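Local structure of aromatic-L-amino-acid decarboxylase (Catharanthus roseus, 6EEW) at residues A[124-129]-A[357-362]; A[57-62]-A[83-88]. The protein catalyses the pyridoxal 5'-phosphate-dependent decarboxylation of L-tryptophan to tryptamine and of 5-hydroxy-L-tryptophan to serotonin, working as a homodimer. One frame throughout, in Å; residues are numbered along the deposited sequence.

In the fold
From the N terminus, contact 2 comes first: residues 57-62 lie against residues 83-88 at the end of helix 74-85, closing a short excursion of 20 residues that takes in most of that helix. Contact 1 follows in series and closes a far longer span, whose 227 residues hold all seven strands of the large mixed sheet; residues 357-362 return from beyond that core to the loop between helices 107-119 and 130-146. The two neither nest nor cross. The centres of contacts 1 and 2 lie about 44 Å apart. The dimer relates them: Glu134, which bonds Trp126 of contact 1 in its own chain, also bonds the backbone of Gly57 and Leu59 in the other subunit.

Contact 1: residues A[124-129]-A[357-362]. With TRP (tryptophan), chain G.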
ATOM      1  N   PHE A 124      -1.546  13.278   0.299  1.00 38.02           N
ATOM      2  CA  PHE A 124      -1.291  13.217   1.732  1.00 37.82           C
ATOM      3  C   PHE A 124      -2.055  14.285   2.501  1.00 40.10           C
ATOM      4  O   PHE A 124      -2.302  14.102   3.697  1.00 41.94           O
ATOM      5  CB  PHE A 124       0.213  13.308   2.045  1.00 34.62           C
ATOM      6  CG  PHE A 124       0.978  14.294   1.191  1.00 37.75           C
ATOM      7  CD1 PHE A 124       0.964  15.646   1.480  1.00 40.72           C
ATOM      8  CD2 PHE A 124       1.726  13.857   0.112  1.00 38.99           C
ATOM      9  CE1 PHE A 124       1.681  16.545   0.710  1.00 44.41           C
ATOM     10  CE2 PHE A 124       2.426  14.753  -0.678  1.00 41.12           C
ATOM     11  CZ  PHE A 124       2.415  16.097  -0.372  1.00 45.03           C
ATOM     12  N   THR A 125      -2.460  15.374   1.846  1.00 36.10           N
ATOM     13  CA  THR A 125      -3.230  16.420   2.507  1.00 34.57           C
ATOM     14  C   THR A 125      -4.376  16.834   1.597  1.00 35.10           C
ATOM     15  O   THR A 125      -4.419  16.480   0.417  1.00 39.83           O
ATOM     16  CB  THR A 125      -2.353  17.640   2.841  1.00 40.31           C
ATOM     17  OG1 THR A 125      -1.823  18.212   1.627  1.00 41.34           O
ATOM     18  CG2 THR A 125      -1.205  17.209   3.733  1.00 29.33           C
ATOM     19  N   TRP A 126      -5.355  17.544   2.161  1.00 43.17           N
ATOM     20  CA  TRP A 126      -6.401  18.098   1.304  1.00 43.94           C
ATOM     21  C   TRP A 126      -5.805  19.051   0.268  1.00 39.39           C
ATOM     22  O   TRP A 126      -6.143  18.993  -0.922  1.00 45.45           O
ATOM     23  CB  TRP A 126      -7.453  18.809   2.151  1.00 36.56           C
ATOM     24  CG  TRP A 126      -8.478  19.507   1.324  1.00 43.63           C
ATOM     25  CD1 TRP A 126      -9.668  18.992   0.869  1.00 44.08           C
ATOM     26  CD2 TRP A 126      -8.394  20.837   0.816  1.00 43.58           C
ATOM     27  NE1 TRP A 126     -10.327  19.932   0.114  1.00 52.22           N
ATOM     28  CE2 TRP A 126      -9.565  21.070   0.056  1.00 45.97           C
ATOM     29  CE3 TRP A 126      -7.436  21.853   0.910  1.00 41.38           C
ATOM     30  CZ2 TRP A 126      -9.814  22.283  -0.582  1.00 41.77           C
ATOM     31  CZ3 TRP A 126      -7.687  23.059   0.265  1.00 37.05           C
ATOM     32  CH2 TRP A 126      -8.869  23.264  -0.460  1.00 40.14           C
ATOM     33  N   VAL A 127      -4.890  19.917   0.694  1.00 49.99           N
ATOM     34  CA  VAL A 127      -4.293  20.884  -0.229  1.00 42.46           C
ATOM     35  C   VAL A 127      -3.505  20.164  -1.320  1.00 36.39           C
ATOM     36  O   VAL A 127      -3.495  20.586  -2.480  1.00 36.17           O
ATOM     37  CB  VAL A 127      -3.429  21.878   0.557  1.00 45.51           C
ATOM     38  CG1 VAL A 127      -2.720  21.135   1.637  1.00 48.12           C
ATOM     39  CG2 VAL A 127      -2.435  22.611  -0.378  1.00 44.39           C
ATOM     40  N   SER A 128      -2.830  19.059  -0.976  1.00 33.97           N
ATOM     41  CA  SER A 128      -2.071  18.394  -2.029  1.00 37.40           C
ATOM     42  C   SER A 128      -2.948  17.715  -3.070  1.00 50.76           C
ATOM     43  O   SER A 128      -2.347  17.028  -3.907  1.00 50.63           O
ATOM     44  CB  SER A 128      -1.096  17.378  -1.443  1.00 42.04           C
ATOM     45  OG  SER A 128      -1.784  16.252  -0.972  1.00 38.79           O
ATOM     46  N   SER A 129      -4.287  17.849  -3.020  1.00 65.47           N
ATOM     47  CA  SER A 129      -5.183  17.512  -4.131  1.00 64.25           C
ATOM     48  C   SER A 129      -6.611  17.403  -3.598  1.00 59.81           C
ATOM     49  O   SER A 129      -7.050  16.327  -3.172  1.00 44.18           O
ATOM     50  CB  SER A 129      -4.734  16.222  -4.819  1.00 64.62           C
ATOM     51  OG  SER A 129      -5.083  16.246  -6.192  1.00 63.37           O
ATOM     52  N   ASP A 357     -13.098  22.016  11.148  1.00114.27           N
ATOM     53  CA  ASP A 357     -12.745  21.661   9.780  1.00109.40           C
ATOM     54  C   ASP A 357     -13.762  20.682   9.203  1.00103.26           C
ATOM     55  O   ASP A 357     -14.340  19.856   9.916  1.00104.88           O
ATOM     56  CB  ASP A 357     -11.353  21.040   9.736  1.00108.60           C
ATOM     57  CG  ASP A 357     -11.197  19.917  10.740  1.00109.59           C
ATOM     58  OD1 ASP A 357     -11.480  20.150  11.935  1.00109.89           O
ATOM     59  OD2 ASP A 357     -10.818  18.799  10.334  1.00109.72           O
ATOM     60  N   LYS A 358     -13.976  20.781   7.893  1.00 91.29           N
ATOM     61  CA  LYS A 358     -14.860  19.877   7.170  1.00 81.81           C
ATOM     62  C   LYS A 358     -14.089  18.960   6.230  1.00 76.45           C
ATOM     63  O   LYS A 358     -14.693  18.282   5.391  1.00 75.00           O
ATOM     64  CB  LYS A 358     -15.912  20.679   6.396  1.00 79.88           C
ATOM     65  CG  LYS A 358     -15.331  21.838   5.601  1.00 77.75           C
ATOM     66  CD  LYS A 358     -16.346  22.444   4.645  1.00 73.97           C
ATOM     67  CE  LYS A 358     -17.087  23.629   5.253  1.00 70.30           C
ATOM     68  NZ  LYS A 358     -17.987  24.268   4.233  1.00 70.49           N
ATOM     69  N   VAL A 359     -12.768  18.902   6.375  1.00 73.43           N
ATOM     70  CA  VAL A 359     -11.888  18.270   5.402  1.00 65.44           C
ATOM     71  C   VAL A 359     -10.695  17.691   6.152  1.00 61.80           C
ATOM     72  O   VAL A 359     -10.239  18.249   7.153  1.00 65.57           O
ATOM     73  CB  VAL A 359     -11.467  19.298   4.324  1.00 64.52           C
ATOM     74  CG1 VAL A 359     -10.014  19.153   3.996  1.00 59.01           C
ATOM     75  CG2 VAL A 359     -12.356  19.184   3.080  1.00 63.79           C
ATOM     76  N   VAL A 360     -10.168  16.577   5.648  1.00 57.09           N
ATOM     77  CA  VAL A 360      -9.135  15.829   6.349  1.00 48.09           C
ATOM     78  C   VAL A 360      -7.847  15.794   5.521  1.00 51.49           C
ATOM     79  O   VAL A 360      -7.826  16.127   4.336  1.00 52.63           O
ATOM     80  CB  VAL A 360      -9.602  14.394   6.668  1.00 49.01           C
ATOM     81  CG1 VAL A 360     -10.967  14.426   7.335  1.00 45.94           C
ATOM     82  CG2 VAL A 360      -9.633  13.536   5.421  1.00 41.42           C
ATOM     83  N   ASP A 361      -6.753  15.429   6.194  1.00 47.96           N
ATOM     84  CA  ASP A 361      -5.497  15.057   5.556  1.00 44.13           C
ATOM     85  C   ASP A 361      -5.319  13.567   5.811  1.00 39.82           C
ATOM     86  O   ASP A 361      -5.077  13.150   6.951  1.00 38.95           O
ATOM     87  CB  ASP A 361      -4.304  15.851   6.092  1.00 45.28           C
ATOM     88  CG  ASP A 361      -4.422  17.348   5.846  1.00 50.14           C
ATOM     89  OD1 ASP A 361      -4.911  17.758   4.767  1.00 47.73           O
ATOM     90  OD2 ASP A 361      -3.974  18.119   6.727  1.00 54.69           O
ATOM     91  N   PHE A 362      -5.477  12.756   4.764  1.00 43.83           N
ATOM     92  CA  PHE A 362      -5.533  11.317   4.996  1.00 46.37           C
ATOM     93  C   PHE A 362      -4.193  10.735   5.415  1.00 45.66           C
ATOM     94  O   PHE A 362      -4.152   9.591   5.868  1.00 45.29           O
ATOM     95  CB  PHE A 362      -6.078  10.580   3.769  1.00 46.88           C
ATOM     96  CG  PHE A 362      -7.591  10.442   3.768  1.00 47.53           C
ATOM     97  CD1 PHE A 362      -8.228   9.624   4.705  1.00 44.90           C
ATOM     98  CD2 PHE A 362      -8.375  11.115   2.838  1.00 47.72           C
ATOM     99  CE1 PHE A 362      -9.615   9.495   4.721  1.00 47.68           C
ATOM    100  CE2 PHE A 362      -9.780  10.981   2.831  1.00 49.73           C
ATOM    101  CZ  PHE A 362     -10.400  10.175   3.771  1.00 49.42           C
TER
HETATM  102  N   TRP G 601       7.895  14.247   0.074  1.00 58.84           N
HETATM  103  CA  TRP G 601       6.625  14.919   0.269  1.00 63.51           C
HETATM  104  C   TRP G 601       6.759  15.942   1.399  1.00 72.48           C
HETATM  105  O   TRP G 601       7.748  16.677   1.430  1.00 71.76           O
HETATM  106  CB  TRP G 601       5.514  13.904   0.581  1.00 58.29           C
HETATM  107  CG  TRP G 601       5.606  12.602  -0.197  1.00 53.31           C
HETATM  108  CD1 TRP G 601       5.550  11.337   0.326  1.00 53.52           C
HETATM  109  CD2 TRP G 601       5.786  12.438  -1.613  1.00 46.73           C
HETATM  110  NE1 TRP G 601       5.672  10.403  -0.675  1.00 55.55           N
HETATM  111  CE2 TRP G 601       5.814  11.051  -1.874  1.00 49.13           C
HETATM  112  CE3 TRP G 601       5.927  13.323  -2.677  1.00 52.73           C
HETATM  113  CZ2 TRP G 601       5.984  10.533  -3.152  1.00 53.31           C
HETATM  114  CZ3 TRP G 601       6.078  12.805  -3.963  1.00 56.83           C
HETATM  115  CH2 TRP G 601       6.110  11.421  -4.186  1.00 56.18           C
HETATM  116  OXT TRP G 601       5.902  16.060   2.295  1.00 73.58           O
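Phe124 meets the returning segment through its carbonyl, with O 3.6 Å from CB of Asp361. Its side chain sets off away from that segment, and ring atom CE2 comes within 3.4 Å of CB of the bound tryptophan. Ser128 OG lies 3.7 Å above one face of this ring, toward its rim, while Phe100 of the second subunit meets it edge-to-face. At Thr125 the two chains, running nearly antiparallel, approach most closely, CA to CA 4.0 Å from Asp361; CB of Thr125 packs 3.2 Å from OD1 of that aspartate. Thr125 OG1 accepts the N-H of Ser128, an ST motif that overlaps the type I turn 126-129 leading into helix 130-146. This loop lines the substrate pocket at the dimer interface, as in other group II decarboxylases, and the segment it meets follows the helix carrying the tryptophan-binding Tyr348. Trp126 gives its backbone N-H to Asp361 OD1 at 2.7 Å, a nearly straight bond (162°). CG of Asp361 stands beside its own backbone N (chi1 -62°), and the carboxylate extends from there to the Trp126 amide. The indole crosses Val359 at about a right angle: both valine methyls face its CG-CD1 side, CG2 3.5 Å from CD1, while the still shorter approach of CG1 is doubtful as modelled. NE1 bonds Glu134, and Pro56 of the second subunit packs on both Trp126 and Val359.

Contact 2: residues A[57-62]-A[83-88]; sequences GYLRKR and KDIIPG
Leu59 and Asp84 mark the nearest backbone approach, CA to CA 7.1 Å, where a short run with helical torsions but no regular helical bonding (58-60) faces the end of helix 74-85, which here widens into a pi-type turn before a 3-10 segment at 86-88. Tyr58 reaches across with its hydroxyl, donating a hydrogen bond to the backbone O of Asp84, 2.7 Å from OH. The bond runs nearly along the C=O axis (168°), and the acceptor lies in the plane of the ring at its edge. With CG of Tyr58 between its own backbone N and carbonyl carbon (chi1 88°), the ring is directed across the gap toward residues 83-88. The phenol is held from within its own segment too, with Leu59 CB 3.7 Å above the ring plane and over its centre. Beside the hydroxyl, CA of Gly88 lies 3.5 Å from OH; a CB on this residue would point at the tyrosine and clash with OH, and the close approach depends on the bare CA.

The pairing joins two parts of the N-terminal region, whose helices in group II decarboxylases pack against the partner subunit. Glu134 of the second subunit accepts the backbone N-H of Gly57 and that of Leu59, and Ala131 of that subunit packs on Tyr58 and Leu59.

Leu59 crosses Asp84 at about a right angle, its CD1 against the aspartate CB, while the other branch, CD2, touches Ile85 CD1 at 4.0 Å. At the exposed end Arg62, extended from CG to NE, lays its CD 3.1 Å from Asp84 OD1 and forms a salt bridge to the same oxygen through NH1, its hydrogen bond weak at 3.4 Å. The guanidinium and carboxylate planes stand 62° apart, and Tyr58 CD2 lies over the centre of the guanidinium.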
ATOM      1  N   GLY A  57      12.852 -21.134  -9.542  1.00 69.84           N
ATOM      2  CA  GLY A  57      14.043 -20.660 -10.211  1.00 73.45           C
ATOM      3  C   GLY A  57      14.009 -20.738 -11.718  1.00 73.42           C
ATOM      4  O   GLY A  57      15.035 -20.488 -12.358  1.00 73.71           O
ATOM      5  N   TYR A  58      12.859 -21.058 -12.312  1.00 71.28           N
ATOM      6  CA  TYR A  58      12.811 -21.216 -13.761  1.00 70.68           C
ATOM      7  C   TYR A  58      13.120 -19.912 -14.481  1.00 67.48           C
ATOM      8  O   TYR A  58      13.662 -19.928 -15.592  1.00 69.17           O
ATOM      9  CB  TYR A  58      11.433 -21.708 -14.196  1.00 70.88           C
ATOM     10  CG  TYR A  58      10.485 -20.561 -14.432  1.00 68.16           C
ATOM     11  CD1 TYR A  58       9.800 -19.980 -13.378  1.00 64.78           C
ATOM     12  CD2 TYR A  58      10.307 -20.029 -15.706  1.00 71.87           C
ATOM     13  CE1 TYR A  58       8.934 -18.914 -13.584  1.00 69.01           C
ATOM     14  CE2 TYR A  58       9.448 -18.958 -15.924  1.00 72.31           C
ATOM     15  CZ  TYR A  58       8.759 -18.407 -14.858  1.00 70.36           C
ATOM     16  OH  TYR A  58       7.894 -17.346 -15.061  1.00 63.74           O
ATOM     17  N   LEU A  59      12.745 -18.775 -13.896  1.00 65.98           N
ATOM     18  CA  LEU A  59      12.855 -17.521 -14.624  1.00 67.18           C
ATOM     19  C   LEU A  59      14.277 -16.969 -14.619  1.00 69.84           C
ATOM     20  O   LEU A  59      14.605 -16.131 -15.466  1.00 67.34           O
ATOM     21  CB  LEU A  59      11.874 -16.502 -14.047  1.00 66.02           C
ATOM     22  CG  LEU A  59      11.642 -15.267 -14.915  1.00 60.34           C
ATOM     23  CD1 LEU A  59      11.111 -15.668 -16.281  1.00 56.19           C
ATOM     24  CD2 LEU A  59      10.712 -14.283 -14.226  1.00 54.93           C
ATOM     25  N   ARG A  60      15.130 -17.427 -13.696  1.00 73.47           N
ATOM     26  CA  ARG A  60      16.527 -16.995 -13.700  1.00 75.07           C
ATOM     27  C   ARG A  60      17.254 -17.459 -14.954  1.00 79.11           C
ATOM     28  O   ARG A  60      18.163 -16.771 -15.437  1.00 72.58           O
ATOM     29  CB  ARG A  60      17.248 -17.515 -12.453  1.00 73.39           C
ATOM     30  CG  ARG A  60      18.774 -17.460 -12.537  1.00 80.53           C
ATOM     31  CD  ARG A  60      19.319 -16.043 -12.354  1.00 82.02           C
ATOM     32  NE  ARG A  60      18.960 -15.148 -13.453  1.00 79.20           N
ATOM     33  CZ  ARG A  60      18.808 -13.831 -13.324  1.00 73.88           C
ATOM     34  NH1 ARG A  60      18.973 -13.257 -12.138  1.00 71.82           N
ATOM     35  NH2 ARG A  60      18.478 -13.086 -14.374  1.00 69.30           N
ATOM     36  N   LYS A  61      16.873 -18.611 -15.499  1.00 83.75           N
ATOM     37  CA  LYS A  61      17.542 -19.151 -16.672  1.00 81.76           C
ATOM     38  C   LYS A  61      17.110 -18.479 -17.970  1.00 80.00           C
ATOM     39  O   LYS A  61      17.681 -18.786 -19.023  1.00 80.39           O
ATOM     40  CB  LYS A  61      17.269 -20.655 -16.776  1.00 84.48           C
ATOM     41  CG  LYS A  61      17.299 -21.400 -15.442  1.00 88.08           C
ATOM     42  CD  LYS A  61      16.933 -22.866 -15.640  1.00 94.15           C
ATOM     43  CE  LYS A  61      16.802 -23.607 -14.319  1.00 95.78           C
ATOM     44  NZ  LYS A  61      16.572 -25.065 -14.535  1.00 97.08           N
ATOM     45  N   ARG A  62      16.136 -17.562 -17.925  1.00 82.25           N
ATOM     46  CA  ARG A  62      15.595 -16.931 -19.120  1.00 81.02           C
ATOM     47  C   ARG A  62      15.775 -15.421 -19.164  1.00 84.90           C
ATOM     48  O   ARG A  62      15.469 -14.811 -20.195  1.00 88.20           O
ATOM     49  CB  ARG A  62      14.100 -17.252 -19.270  1.00 76.63           C
ATOM     50  CG  ARG A  62      13.792 -18.732 -19.310  1.00 79.98           C
ATOM     51  CD  ARG A  62      12.311 -18.948 -19.510  1.00 86.28           C
ATOM     52  NE  ARG A  62      11.908 -20.344 -19.354  1.00 90.37           N
ATOM     53  CZ  ARG A  62      10.656 -20.777 -19.491  1.00 88.67           C
ATOM     54  NH1 ARG A  62       9.683 -19.922 -19.782  1.00 82.63           N
ATOM     55  NH2 ARG A  62      10.377 -22.061 -19.331  1.00 90.22           N
ATOM     56  N   LYS A  83       5.964 -15.318 -23.391  1.00 71.50           N
ATOM     57  CA  LYS A  83       6.699 -16.576 -23.414  1.00 73.09           C
ATOM     58  C   LYS A  83       7.288 -16.981 -22.065  1.00 74.61           C
ATOM     59  O   LYS A  83       7.468 -18.179 -21.824  1.00 78.60           O
ATOM     60  CB  LYS A  83       7.805 -16.495 -24.472  1.00 77.51           C
ATOM     61  CG  LYS A  83       8.524 -17.797 -24.776  1.00 81.73           C
ATOM     62  CD  LYS A  83       9.748 -17.493 -25.616  1.00 85.82           C
ATOM     63  CE  LYS A  83      10.656 -16.509 -24.899  1.00 88.17           C
ATOM     64  NZ  LYS A  83      11.847 -16.165 -25.703  1.00 94.25           N
ATOM     65  N   ASP A  84       7.591 -16.026 -21.179  1.00 71.41           N
ATOM     66  CA  ASP A  84       8.301 -16.283 -19.933  1.00 68.94           C
ATOM     67  C   ASP A  84       7.547 -15.848 -18.686  1.00 69.57           C
ATOM     68  O   ASP A  84       7.806 -16.396 -17.614  1.00 71.21           O
ATOM     69  CB  ASP A  84       9.658 -15.559 -19.917  1.00 75.27           C
ATOM     70  CG  ASP A  84      10.548 -15.939 -21.084  1.00 81.38           C
ATOM     71  OD1 ASP A  84      10.660 -17.147 -21.387  1.00 85.84           O
ATOM     72  OD2 ASP A  84      11.150 -15.019 -21.687  1.00 79.24           O
ATOM     73  N   ILE A  85       6.645 -14.866 -18.783  1.00 67.06           N
ATOM     74  CA  ILE A  85       5.919 -14.381 -17.610  1.00 63.62           C
ATOM     75  C   ILE A  85       4.554 -15.052 -17.494  1.00 62.06           C
ATOM     76  O   ILE A  85       4.284 -15.768 -16.522  1.00 62.48           O
ATOM     77  CB  ILE A  85       5.752 -12.852 -17.632  1.00 58.92           C
ATOM     78  CG1 ILE A  85       7.113 -12.153 -17.693  1.00 59.61           C
ATOM     79  CG2 ILE A  85       4.979 -12.408 -16.393  1.00 55.15           C
ATOM     80  CD1 ILE A  85       8.006 -12.443 -16.514  1.00 52.33           C
ATOM     81  N   ILE A  86       3.685 -14.838 -18.475  1.00 56.33           N
ATOM     82  CA  ILE A  86       2.318 -15.344 -18.365  1.00 61.14           C
ATOM     83  C   ILE A  86       2.307 -16.851 -18.121  1.00 62.36           C
ATOM     84  O   ILE A  86       1.609 -17.299 -17.201  1.00 60.72           O
ATOM     85  CB  ILE A  86       1.494 -14.923 -19.584  1.00 64.47           C
ATOM     86  CG1 ILE A  86       1.222 -13.417 -19.534  1.00 64.78           C
ATOM     87  CG2 ILE A  86       0.197 -15.698 -19.657  1.00 64.91           C
ATOM     88  CD1 ILE A  86       0.561 -12.869 -20.772  1.00 68.72           C
ATOM     89  N   PRO A  87       3.080 -17.666 -18.843  1.00 64.92           N
ATOM     90  CA  PRO A  87       3.104 -19.104 -18.523  1.00 61.00           C
ATOM     91  C   PRO A  87       3.562 -19.385 -17.110  1.00 62.04           C
ATOM     92  O   PRO A  87       3.243 -20.453 -16.575  1.00 61.84           O
ATOM     93  CB  PRO A  87       4.083 -19.682 -19.554  1.00 59.89           C
ATOM     94  CG  PRO A  87       4.107 -18.674 -20.664  1.00 62.77           C
ATOM     95  CD  PRO A  87       3.946 -17.340 -19.987  1.00 62.28           C
ATOM     96  N   GLY A  88       4.265 -18.453 -16.472  1.00 65.65           N
ATOM     97  CA  GLY A  88       4.661 -18.616 -15.091  1.00 66.18           C
ATOM     98  C   GLY A  88       3.679 -18.064 -14.082  1.00 66.30           C
ATOM     99  O   GLY A  88       3.937 -18.114 -12.876  1.00 67.88           O
TER